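Local coordinates for protein Poly(Beta-D-mannuronate) lyase (Pseudopedobacter saltans, PDB 7O79) that probably degrades alginate as a poly(beta-D-mannuronate) lyase of polysaccharide lyase family 6, with a chain wound into a parallel beta-helix, at residues L128-F134 / T155-F161; N198-H204 / N223-K229. One frame throughout, in Å; residues are numbered along the deposited sequence.

Interaction 1 (L128-F134 / T155-F161)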
ATOM      1  N   LEU A 128      10.128   6.674  -9.524  1.00 23.23           N
ATOM      2  CA  LEU A 128       8.775   7.127  -9.817  1.00 23.02           C
ATOM      3  C   LEU A 128       8.089   6.185 -10.796  1.00 22.71           C
ATOM      4  O   LEU A 128       8.669   5.823 -11.822  1.00 21.44           O
ATOM      5  CB  LEU A 128       8.795   8.546 -10.389  1.00 23.48           C
ATOM      6  CG  LEU A 128       7.451   9.147 -10.807  1.00 23.80           C
ATOM      7  CD1 LEU A 128       6.446   9.164  -9.669  1.00 24.48           C
ATOM      8  CD2 LEU A 128       7.694  10.561 -11.303  1.00 25.70           C
ATOM      9  N   MET A 129       6.871   5.764 -10.455  1.00 20.48           N
ATOM     10  CA  MET A 129       5.969   5.053 -11.362  1.00 23.02           C
ATOM     11  C   MET A 129       4.670   5.828 -11.455  1.00 20.95           C
ATOM     12  O   MET A 129       4.033   6.068 -10.429  1.00 20.46           O
ATOM     13  CB  MET A 129       5.633   3.636 -10.877  1.00 25.81           C
ATOM     14  CG  MET A 129       5.048   2.741 -11.963  1.00 25.30           C
ATOM     15  SD  MET A 129       4.924   0.968 -11.540  1.00 25.23           S
ATOM     16  CE  MET A 129       3.770   0.989 -10.153  1.00 24.30           C
ATOM     17  N   GLN A 130       4.245   6.172 -12.675  1.00 22.27           N
ATOM     18  CA  GLN A 130       3.014   6.929 -12.816  1.00 22.79           C
ATOM     19  C   GLN A 130       2.364   6.629 -14.161  1.00 24.79           C
ATOM     20  O   GLN A 130       3.043   6.280 -15.127  1.00 25.11           O
ATOM     21  CB  GLN A 130       3.259   8.435 -12.648  1.00 23.58           C
ATOM     22  CG  GLN A 130       4.197   9.047 -13.687  1.00 27.81           C
ATOM     23  CD  GLN A 130       4.375  10.547 -13.486  1.00 30.22           C
ATOM     24  OE1 GLN A 130       4.200  11.062 -12.377  1.00 28.86           O
ATOM     25  NE2 GLN A 130       4.729  11.253 -14.559  1.00 30.45           N
ATOM     26  N   TYR A 131       1.038   6.751 -14.201  1.00 23.11           N
ATOM     27  CA  TYR A 131       0.234   6.428 -15.389  1.00 23.63           C
ATOM     28  C   TYR A 131       0.522   5.026 -15.911  1.00 26.11           C
ATOM     29  O   TYR A 131       0.686   4.798 -17.110  1.00 27.35           O
ATOM     30  CB  TYR A 131       0.428   7.465 -16.485  1.00 28.07           C
ATOM     31  CG  TYR A 131       0.037   8.833 -16.005  1.00 27.16           C
ATOM     32  CD1 TYR A 131      -1.308   9.173 -15.860  1.00 29.70           C
ATOM     33  CD2 TYR A 131       0.996   9.773 -15.657  1.00 26.74           C
ATOM     34  CE1 TYR A 131      -1.690  10.429 -15.407  1.00 28.03           C
ATOM     35  CE2 TYR A 131       0.615  11.028 -15.205  1.00 33.79           C
ATOM     36  CZ  TYR A 131      -0.729  11.342 -15.085  1.00 34.99           C
ATOM     37  OH  TYR A 131      -1.113  12.585 -14.635  1.00 41.41           O
ATOM     38  N   CYS A 132       0.559   4.069 -14.994  1.00 23.70           N
ATOM     39  CA  CYS A 132       0.663   2.672 -15.361  1.00 23.51           C
ATOM     40  C   CYS A 132      -0.595   1.935 -14.923  1.00 24.93           C
ATOM     41  O   CYS A 132      -1.295   2.360 -13.999  1.00 24.46           O
ATOM     42  CB  CYS A 132       1.921   2.042 -14.759  1.00 20.95           C
ATOM     43  SG  CYS A 132       3.474   2.710 -15.440  1.00 23.30           S
ATOM     44  N   SER A 133      -0.886   0.826 -15.603  1.00 26.96           N
ATOM     45  CA  SER A 133      -2.093   0.039 -15.360  1.00 24.31           C
ATOM     46  C   SER A 133      -1.729  -1.414 -15.098  1.00 25.67           C
ATOM     47  O   SER A 133      -0.843  -1.972 -15.748  1.00 23.47           O
ATOM     48  CB  SER A 133      -3.079   0.091 -16.541  1.00 22.32           C
ATOM     49  OG  SER A 133      -3.607   1.385 -16.716  1.00 29.52           O
ATOM     50  N   PHE A 134      -2.452  -2.028 -14.165  1.00 24.90           N
ATOM     51  CA  PHE A 134      -2.166  -3.380 -13.705  1.00 24.54           C
ATOM     52  C   PHE A 134      -3.474  -4.136 -13.546  1.00 26.45           C
ATOM     53  O   PHE A 134      -4.350  -3.719 -12.780  1.00 22.59           O
ATOM     54  CB  PHE A 134      -1.376  -3.342 -12.390  1.00 20.97           C
ATOM     55  CG  PHE A 134      -0.153  -2.462 -12.451  1.00 25.07           C
ATOM     56  CD1 PHE A 134       1.045  -2.973 -12.926  1.00 24.39           C
ATOM     57  CD2 PHE A 134      -0.224  -1.119 -12.128  1.00 23.26           C
ATOM     58  CE1 PHE A 134       2.169  -2.191 -13.009  1.00 25.39           C
ATOM     59  CE2 PHE A 134       0.899  -0.315 -12.208  1.00 24.16           C
ATOM     60  CZ  PHE A 134       2.107  -0.851 -12.653  1.00 26.39           C
ATOM     61  N   THR A 155       7.832   6.666  -5.285  1.00 22.07           N
ATOM     62  CA  THR A 155       6.507   7.257  -5.437  1.00 23.72           C
ATOM     63  C   THR A 155       5.763   6.486  -6.516  1.00 23.69           C
ATOM     64  O   THR A 155       6.327   6.211  -7.579  1.00 22.45           O
ATOM     65  CB  THR A 155       6.612   8.753  -5.806  1.00 20.97           C
ATOM     66  OG1 THR A 155       7.180   9.472  -4.705  1.00 23.26           O
ATOM     67  CG2 THR A 155       5.230   9.358  -6.108  1.00 24.11           C
ATOM     68  N   VAL A 156       4.513   6.120  -6.232  1.00 21.32           N
ATOM     69  CA  VAL A 156       3.623   5.492  -7.197  1.00 18.69           C
ATOM     70  C   VAL A 156       2.363   6.355  -7.246  1.00 22.87           C
ATOM     71  O   VAL A 156       1.673   6.497  -6.229  1.00 20.12           O
ATOM     72  CB  VAL A 156       3.275   4.044  -6.798  1.00 18.01           C
ATOM     73  CG1 VAL A 156       2.182   3.471  -7.717  1.00 19.95           C
ATOM     74  CG2 VAL A 156       4.528   3.156  -6.749  1.00 19.07           C
ATOM     75  N   GLN A 157       2.074   6.957  -8.404  1.00 21.00           N
ATOM     76  CA  GLN A 157       0.949   7.878  -8.487  1.00 23.73           C
ATOM     77  C   GLN A 157       0.236   7.747  -9.823  1.00 24.70           C
ATOM     78  O   GLN A 157       0.838   7.374 -10.829  1.00 22.14           O
ATOM     79  CB  GLN A 157       1.399   9.335  -8.243  1.00 26.30           C
ATOM     80  CG  GLN A 157       2.409   9.857  -9.233  1.00 26.35           C
ATOM     81  CD  GLN A 157       2.863  11.270  -8.893  1.00 32.23           C
ATOM     82  OE1 GLN A 157       2.515  11.804  -7.847  1.00 33.46           O
ATOM     83  NE2 GLN A 157       3.657  11.872  -9.776  1.00 34.57           N
ATOM     84  N   TYR A 158      -1.067   8.062  -9.816  1.00 22.95           N
ATOM     85  CA  TYR A 158      -1.889   8.040 -11.028  1.00 24.24           C
ATOM     86  C   TYR A 158      -1.824   6.701 -11.736  1.00 23.17           C
ATOM     87  O   TYR A 158      -1.897   6.629 -12.968  1.00 21.84           O
ATOM     88  CB  TYR A 158      -1.518   9.166 -12.003  1.00 27.28           C
ATOM     89  CG  TYR A 158      -1.386  10.526 -11.368  1.00 27.78           C
ATOM     90  CD1 TYR A 158      -2.479  11.137 -10.778  1.00 34.76           C
ATOM     91  CD2 TYR A 158      -0.191  11.225 -11.412  1.00 30.60           C
ATOM     92  CE1 TYR A 158      -2.370  12.395 -10.205  1.00 38.76           C
ATOM     93  CE2 TYR A 158      -0.073  12.485 -10.848  1.00 28.96           C
ATOM     94  CZ  TYR A 158      -1.160  13.060 -10.248  1.00 35.48           C
ATOM     95  OH  TYR A 158      -1.051  14.316  -9.688  1.00 45.03           O
ATOM     96  N   CYS A 159      -1.712   5.626 -10.967  1.00 22.30           N
ATOM     97  CA  CYS A 159      -1.792   4.302 -11.545  1.00 19.93           C
ATOM     98  C   CYS A 159      -3.180   3.705 -11.330  1.00 22.62           C
ATOM     99  O   CYS A 159      -4.007   4.208 -10.565  1.00 22.65           O
ATOM    100  CB  CYS A 159      -0.700   3.395 -10.967  1.00 23.38           C
ATOM    101  SG  CYS A 159       0.959   3.876 -11.523  1.00 22.75           S
ATOM    102  N   TYR A 160      -3.421   2.604 -12.032  1.00 24.77           N
ATOM    103  CA  TYR A 160      -4.721   1.953 -12.062  1.00 26.26           C
ATOM    104  C   TYR A 160      -4.521   0.473 -11.754  1.00 23.33           C
ATOM    105  O   TYR A 160      -3.796  -0.221 -12.480  1.00 23.83           O
ATOM    106  CB  TYR A 160      -5.365   2.168 -13.435  1.00 23.29           C
ATOM    107  CG  TYR A 160      -6.795   1.703 -13.585  1.00 30.45           C
ATOM    108  CD1 TYR A 160      -7.643   1.602 -12.488  1.00 30.04           C
ATOM    109  CD2 TYR A 160      -7.303   1.380 -14.843  1.00 34.73           C
ATOM    110  CE1 TYR A 160      -8.960   1.196 -12.640  1.00 33.66           C
ATOM    111  CE2 TYR A 160      -8.618   0.959 -15.002  1.00 37.92           C
ATOM    112  CZ  TYR A 160      -9.438   0.878 -13.903  1.00 37.67           C
ATOM    113  OH  TYR A 160     -10.735   0.466 -14.069  1.00 40.42           O
ATOM    114  N   PHE A 161      -5.162  -0.011 -10.682  1.00 24.07           N
ATOM    115  CA  PHE A 161      -5.069  -1.413 -10.269  1.00 22.76           C
ATOM    116  C   PHE A 161      -6.468  -2.017 -10.312  1.00 27.55           C
ATOM    117  O   PHE A 161      -7.332  -1.655  -9.506  1.00 26.76           O
ATOM    118  CB  PHE A 161      -4.443  -1.554  -8.879  1.00 22.62           C
ATOM    119  CG  PHE A 161      -3.140  -0.806  -8.716  1.00 22.57           C
ATOM    120  CD1 PHE A 161      -3.130   0.538  -8.375  1.00 24.18           C
ATOM    121  CD2 PHE A 161      -1.926  -1.454  -8.925  1.00 23.94           C
ATOM    122  CE1 PHE A 161      -1.939   1.236  -8.228  1.00 24.31           C
ATOM    123  CE2 PHE A 161      -0.722  -0.768  -8.776  1.00 26.39           C
ATOM    124  CZ  PHE A 161      -0.730   0.588  -8.440  1.00 22.23           C
TER
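A parallel beta-helix repeats its shape from coil to coil, so like packs upon like, as these two successive coils illustrate. The axes of strands 128-130 and 155-157 approach to 4.8 Å at 7°, and the segments pair in two short parallel ladders separated by a corner. Before the corner, Met-129 N donates to Thr-155 O (3.0 Å) and Met-129 O accepts from Gln-157 N (3.0 Å). After it, Cys-132 O accepts from Tyr-160 N (2.9 Å), and Phe-134 N donates to Tyr-160 O (2.8 Å).

At the corner, Tyr-131 and Tyr-158 both adopt left-handed helical backbone angles, and their side chains lean out in the same direction. Their near-parallel rings (16°, centroids 5.1 Å) are slid so far that they barely overlap; instead CB of Tyr-158 rises beneath the Tyr-131 ring, 3.8 Å from its centroid, a CH-pi contact. The sulphur of Cys-159 fills the hollow left by the bend, 3.8 Å from Cys-132 CB and accepting a hydrogen bond from Cys-132 N (SG to N 3.5 Å). Inside, Met-129 CE settles on Val-156 CG1 (3.8 Å), while Phe-134 and Phe-161 lie as slid, near-parallel plates, Phe-134 CD2 to Phe-161 CE2 3.4 Å. Outside, Gln-157 NE2 donates to Gln-130 OE1 (2.8 Å), a bond between side chains.

The inward side chains meet Val-120 and Phe-122 of strand 118-122 across the lumen. Strand 99-106 pairs with 128-135 on one flank and strand 194-201 with 155-162 on the other, where the Phe-200 ring meets that of Phe-161, continuing the row of phenylalanines.

Interaction 2 (N198-H204 / N223-K229); sequences NLFERAH and NTVISTK
Segments 198-204 and 223-229 illustrate coil-on-coil pairing in a parallel beta-helix: extended strands 199-201 and 224-226 (phi -110 to -135°, psi 110 to 130°) lie 4.7 Å apart at 6°, Phe-200 opposite Val-225. His-204 and Phe-200 are the most covered. Lys-229 CG lies over the His-204 ring face (chi1 m, chi2 -41°), 4.0 Å from its centroid, a CH-pi contact. Phe-200 (chi1 m) bonds through N to Thr-224 O (2.7 Å) and O to Ile-226 N (2.8 Å); its CD1 lies 3.6 Å from Val-225 CG2, inward. Outward, Ile-226 (m, t) CD1 is 4.0 Å from Leu-199 CD1; Ile-226 O receives Arg-202 N (3.1 Å). Upstream, Thr-224 N donates to Asn-198 O (2.8 Å), and Asn-223 OD1 takes Asn-198 N (2.8 Å) and ND2 (3.0 Å); Asn-198 OD1 bonds Cys-159 N and Asn-245 OD1 bonds Asn-223 N, continuing the asparagine ladder. Arg-202 and Ser-227 turn left-handed; Ala-203 centres an inverse gamma turn. Lys-229 N donates to His-204 ND1 (3.1 Å), which therefore carries no proton: the imidazole is not doubly protonated.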
ATOM      1  N   ASN A 198      -3.947   7.128  -6.767  1.00 22.20           N
ATOM      2  CA  ASN A 198      -4.175   5.922  -7.551  1.00 20.54           C
ATOM      3  C   ASN A 198      -5.636   5.488  -7.440  1.00 22.93           C
ATOM      4  O   ASN A 198      -6.335   5.818  -6.474  1.00 23.97           O
ATOM      5  CB  ASN A 198      -3.268   4.778  -7.090  1.00 20.17           C
ATOM      6  CG  ASN A 198      -1.808   5.134  -7.163  1.00 22.17           C
ATOM      7  OD1 ASN A 198      -1.233   5.226  -8.247  1.00 22.50           O
ATOM      8  ND2 ASN A 198      -1.211   5.406  -6.003  1.00 20.54           N
ATOM      9  N   LEU A 199      -6.079   4.727  -8.433  1.00 21.58           N
ATOM     10  CA  LEU A 199      -7.416   4.145  -8.476  1.00 24.05           C
ATOM     11  C   LEU A 199      -7.331   2.632  -8.311  1.00 25.37           C
ATOM     12  O   LEU A 199      -6.650   1.949  -9.085  1.00 24.49           O
ATOM     13  CB  LEU A 199      -8.114   4.498  -9.784  1.00 24.18           C
ATOM     14  CG  LEU A 199      -9.519   3.928  -9.992  1.00 26.48           C
ATOM     15  CD1 LEU A 199     -10.492   4.383  -8.917  1.00 23.95           C
ATOM     16  CD2 LEU A 199     -10.058   4.322 -11.358  1.00 27.71           C
ATOM     17  N   PHE A 200      -8.084   2.088  -7.376  1.00 24.85           N
ATOM     18  CA  PHE A 200      -8.168   0.667  -7.170  1.00 23.18           C
ATOM     19  C   PHE A 200      -9.620   0.241  -7.456  1.00 26.14           C
ATOM     20  O   PHE A 200     -10.527   0.819  -6.926  1.00 27.43           O
ATOM     21  CB  PHE A 200      -7.835   0.270  -5.746  1.00 18.61           C
ATOM     22  CG  PHE A 200      -6.472   0.661  -5.281  1.00 24.10           C
ATOM     23  CD1 PHE A 200      -6.186   1.951  -4.911  1.00 21.49           C
ATOM     24  CD2 PHE A 200      -5.500  -0.280  -5.135  1.00 20.87           C
ATOM     25  CE1 PHE A 200      -4.941   2.287  -4.458  1.00 19.55           C
ATOM     26  CE2 PHE A 200      -4.258   0.057  -4.692  1.00 22.75           C
ATOM     27  CZ  PHE A 200      -3.976   1.336  -4.355  1.00 21.62           C
ATOM     28  N   GLU A 201      -9.825  -0.726  -8.323  1.00 23.53           N
ATOM     29  CA  GLU A 201     -11.150  -1.229  -8.588  1.00 27.80           C
ATOM     30  C   GLU A 201     -11.156  -2.739  -8.558  1.00 25.28           C
ATOM     31  O   GLU A 201     -10.587  -3.350  -9.404  1.00 27.39           O
ATOM     32  CB  GLU A 201     -11.633  -0.727  -9.915  1.00 36.89           C
ATOM     33  CG  GLU A 201     -13.067  -1.067 -10.228  1.00 42.14           C
ATOM     34  CD  GLU A 201     -13.818   0.129 -10.709  1.00 50.30           C
ATOM     35  OE1 GLU A 201     -13.172   1.123 -11.064  1.00 55.67           O
ATOM     36  OE2 GLU A 201     -15.059   0.079 -10.732  1.00 59.74           O
ATOM     37  N   ARG A 202     -11.899  -3.307  -7.640  1.00 23.94           N
ATOM     38  CA  ARG A 202     -11.917  -4.742  -7.427  1.00 27.73           C
ATOM     39  C   ARG A 202     -10.500  -5.326  -7.371  1.00 25.09           C
ATOM     40  O   ARG A 202     -10.241  -6.361  -7.897  1.00 27.78           O
ATOM     41  CB  ARG A 202     -12.818  -5.444  -8.438  1.00 25.36           C
ATOM     42  CG  ARG A 202     -14.271  -5.192  -8.133  1.00 31.02           C
ATOM     43  CD  ARG A 202     -15.170  -5.188  -9.344  1.00 35.59           C
ATOM     44  NE  ARG A 202     -16.569  -5.258  -8.938  1.00 43.91           N
ATOM     45  CZ  ARG A 202     -17.427  -4.247  -8.834  1.00 40.61           C
ATOM     46  NH1 ARG A 202     -17.103  -3.013  -9.121  1.00 44.16           N
ATOM     47  NH2 ARG A 202     -18.646  -4.496  -8.447  1.00 46.35           N
ATOM     48  N   ALA A 203      -9.609  -4.626  -6.693  1.00 22.49           N
ATOM     49  CA  ALA A 203      -8.200  -5.013  -6.557  1.00 22.85           C
ATOM     50  C   ALA A 203      -8.006  -5.918  -5.345  1.00 24.91           C
ATOM     51  O   ALA A 203      -7.154  -5.682  -4.481  1.00 23.16           O
ATOM     52  CB  ALA A 203      -7.315  -3.775  -6.472  1.00 22.52           C
ATOM     53  N   HIS A 204      -8.819  -6.978  -5.292  1.00 23.28           N
ATOM     54  CA  HIS A 204      -8.950  -7.782  -4.078  1.00 24.42           C
ATOM     55  C   HIS A 204      -7.619  -8.354  -3.626  1.00 23.54           C
ATOM     56  O   HIS A 204      -7.194  -8.131  -2.490  1.00 23.58           O
ATOM     57  CB  HIS A 204      -9.956  -8.922  -4.288  1.00 24.04           C
ATOM     58  CG  HIS A 204     -11.290  -8.476  -4.799  1.00 26.42           C
ATOM     59  ND1 HIS A 204     -11.914  -7.335  -4.343  1.00 24.05           N
ATOM     60  CD2 HIS A 204     -12.136  -9.031  -5.700  1.00 26.59           C
ATOM     61  CE1 HIS A 204     -13.077  -7.194  -4.955  1.00 23.49           C
ATOM     62  NE2 HIS A 204     -13.233  -8.206  -5.789  1.00 23.14           N
ATOM     63  N   ASN A 223      -6.017   8.476  -2.832  1.00 23.13           N
ATOM     64  CA  ASN A 223      -6.353   7.292  -3.609  1.00 22.87           C
ATOM     65  C   ASN A 223      -7.858   7.028  -3.563  1.00 22.26           C
ATOM     66  O   ASN A 223      -8.537   7.352  -2.586  1.00 21.77           O
ATOM     67  CB  ASN A 223      -5.616   6.076  -3.058  1.00 18.73           C
ATOM     68  CG  ASN A 223      -4.109   6.239  -3.120  1.00 23.12           C
ATOM     69  OD1 ASN A 223      -3.492   6.078  -4.180  1.00 19.59           O
ATOM     70  ND2 ASN A 223      -3.512   6.604  -1.988  1.00 20.11           N
ATOM     71  N   THR A 224      -8.365   6.389  -4.612  1.00 22.26           N
ATOM     72  CA  THR A 224      -9.766   5.986  -4.686  1.00 22.82           C
ATOM     73  C   THR A 224      -9.821   4.465  -4.737  1.00 23.37           C
ATOM     74  O   THR A 224      -9.228   3.852  -5.632  1.00 22.96           O
ATOM     75  CB  THR A 224     -10.444   6.614  -5.915  1.00 25.08           C
ATOM     76  OG1 THR A 224     -10.548   8.030  -5.725  1.00 28.20           O
ATOM     77  CG2 THR A 224     -11.847   6.056  -6.107  1.00 28.09           C
ATOM     78  N   VAL A 225     -10.504   3.856  -3.764  1.00 23.59           N
ATOM     79  CA  VAL A 225     -10.583   2.398  -3.638  1.00 21.92           C
ATOM     80  C   VAL A 225     -12.043   1.984  -3.770  1.00 22.79           C
ATOM     81  O   VAL A 225     -12.848   2.218  -2.860  1.00 21.11           O
ATOM     82  CB  VAL A 225      -9.992   1.896  -2.309  1.00 22.20           C
ATOM     83  CG1 VAL A 225     -10.082   0.405  -2.237  1.00 21.22           C
ATOM     84  CG2 VAL A 225      -8.532   2.352  -2.146  1.00 22.14           C
ATOM     85  N   ILE A 226     -12.378   1.319  -4.873  1.00 24.46           N
ATOM     86  CA  ILE A 226     -13.764   1.034  -5.230  1.00 23.64           C
ATOM     87  C   ILE A 226     -13.998  -0.469  -5.136  1.00 24.44           C
ATOM     88  O   ILE A 226     -13.303  -1.256  -5.795  1.00 29.53           O
ATOM     89  CB  ILE A 226     -14.101   1.556  -6.633  1.00 24.41           C
ATOM     90  CG1 ILE A 226     -14.003   3.088  -6.663  1.00 28.15           C
ATOM     91  CG2 ILE A 226     -15.509   1.121  -7.033  1.00 27.58           C
ATOM     92  CD1 ILE A 226     -14.344   3.696  -8.019  1.00 33.23           C
ATOM     93  N   SER A 227     -14.941  -0.865  -4.278  1.00 25.24           N
ATOM     94  CA  SER A 227     -15.471  -2.235  -4.230  1.00 25.13           C
ATOM     95  C   SER A 227     -14.368  -3.287  -4.100  1.00 26.91           C
ATOM     96  O   SER A 227     -14.323  -4.272  -4.845  1.00 22.92           O
ATOM     97  CB  SER A 227     -16.334  -2.507  -5.469  1.00 29.37           C
ATOM     98  OG  SER A 227     -16.904  -3.804  -5.428  1.00 26.63           O
ATOM     99  N   THR A 228     -13.472  -3.091  -3.133  1.00 23.36           N
ATOM    100  CA  THR A 228     -12.298  -3.948  -2.992  1.00 26.40           C
ATOM    101  C   THR A 228     -12.278  -4.603  -1.622  1.00 26.20           C
ATOM    102  O   THR A 228     -12.474  -3.930  -0.601  1.00 24.70           O
ATOM    103  CB  THR A 228     -10.994  -3.166  -3.219  1.00 25.98           C
ATOM    104  OG1 THR A 228     -11.020  -2.558  -4.517  1.00 22.74           O
ATOM    105  CG2 THR A 228      -9.765  -4.090  -3.094  1.00 20.64           C
ATOM    106  N   LYS A 229     -12.036  -5.912  -1.607  1.00 20.29           N
ATOM    107  CA  LYS A 229     -11.949  -6.632  -0.349  1.00 23.35           C
ATOM    108  C   LYS A 229     -10.680  -6.214   0.390  1.00 25.94           C
ATOM    109  O   LYS A 229      -9.632  -5.991  -0.226  1.00 23.70           O
ATOM    110  CB  LYS A 229     -11.939  -8.133  -0.603  1.00 22.71           C
ATOM    111  CG  LYS A 229     -13.217  -8.707  -1.243  1.00 21.45           C
ATOM    112  CD  LYS A 229     -13.047 -10.221  -1.387  1.00 23.43           C
ATOM    113  CE  LYS A 229     -14.181 -10.831  -2.203  1.00 25.03           C
ATOM    114  NZ  LYS A 229     -15.490 -10.509  -1.552  1.00 23.34           N
TER
HETATM  115  O   HOH W   1      -6.648  -6.945   0.169  1.00 25.82           O

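Interactions 1 and 2 belong to one sheet of the beta-helix, their centres 13 Å apart, and meet where strands 155-162 and 194-201 are neighbours: Phe-161 O lies 2.9 Å from Glu-201 N, a probable hydrogen bond. The same place in the coil is filled by different chemistry. Cys-132 and Cys-159 give way to Asn-198 and Asn-223, and at the join Asn-198 OD1 sits 2.8 Å from Cys-159 N, probably hydrogen-bonded, so a weak sulphur acceptor is replaced by an amide. Interaction 2 is the more buried overall; interaction 1 keeps tyrosines and glutamines on its partly exposed outer side, while both place phenylalanines in the interior.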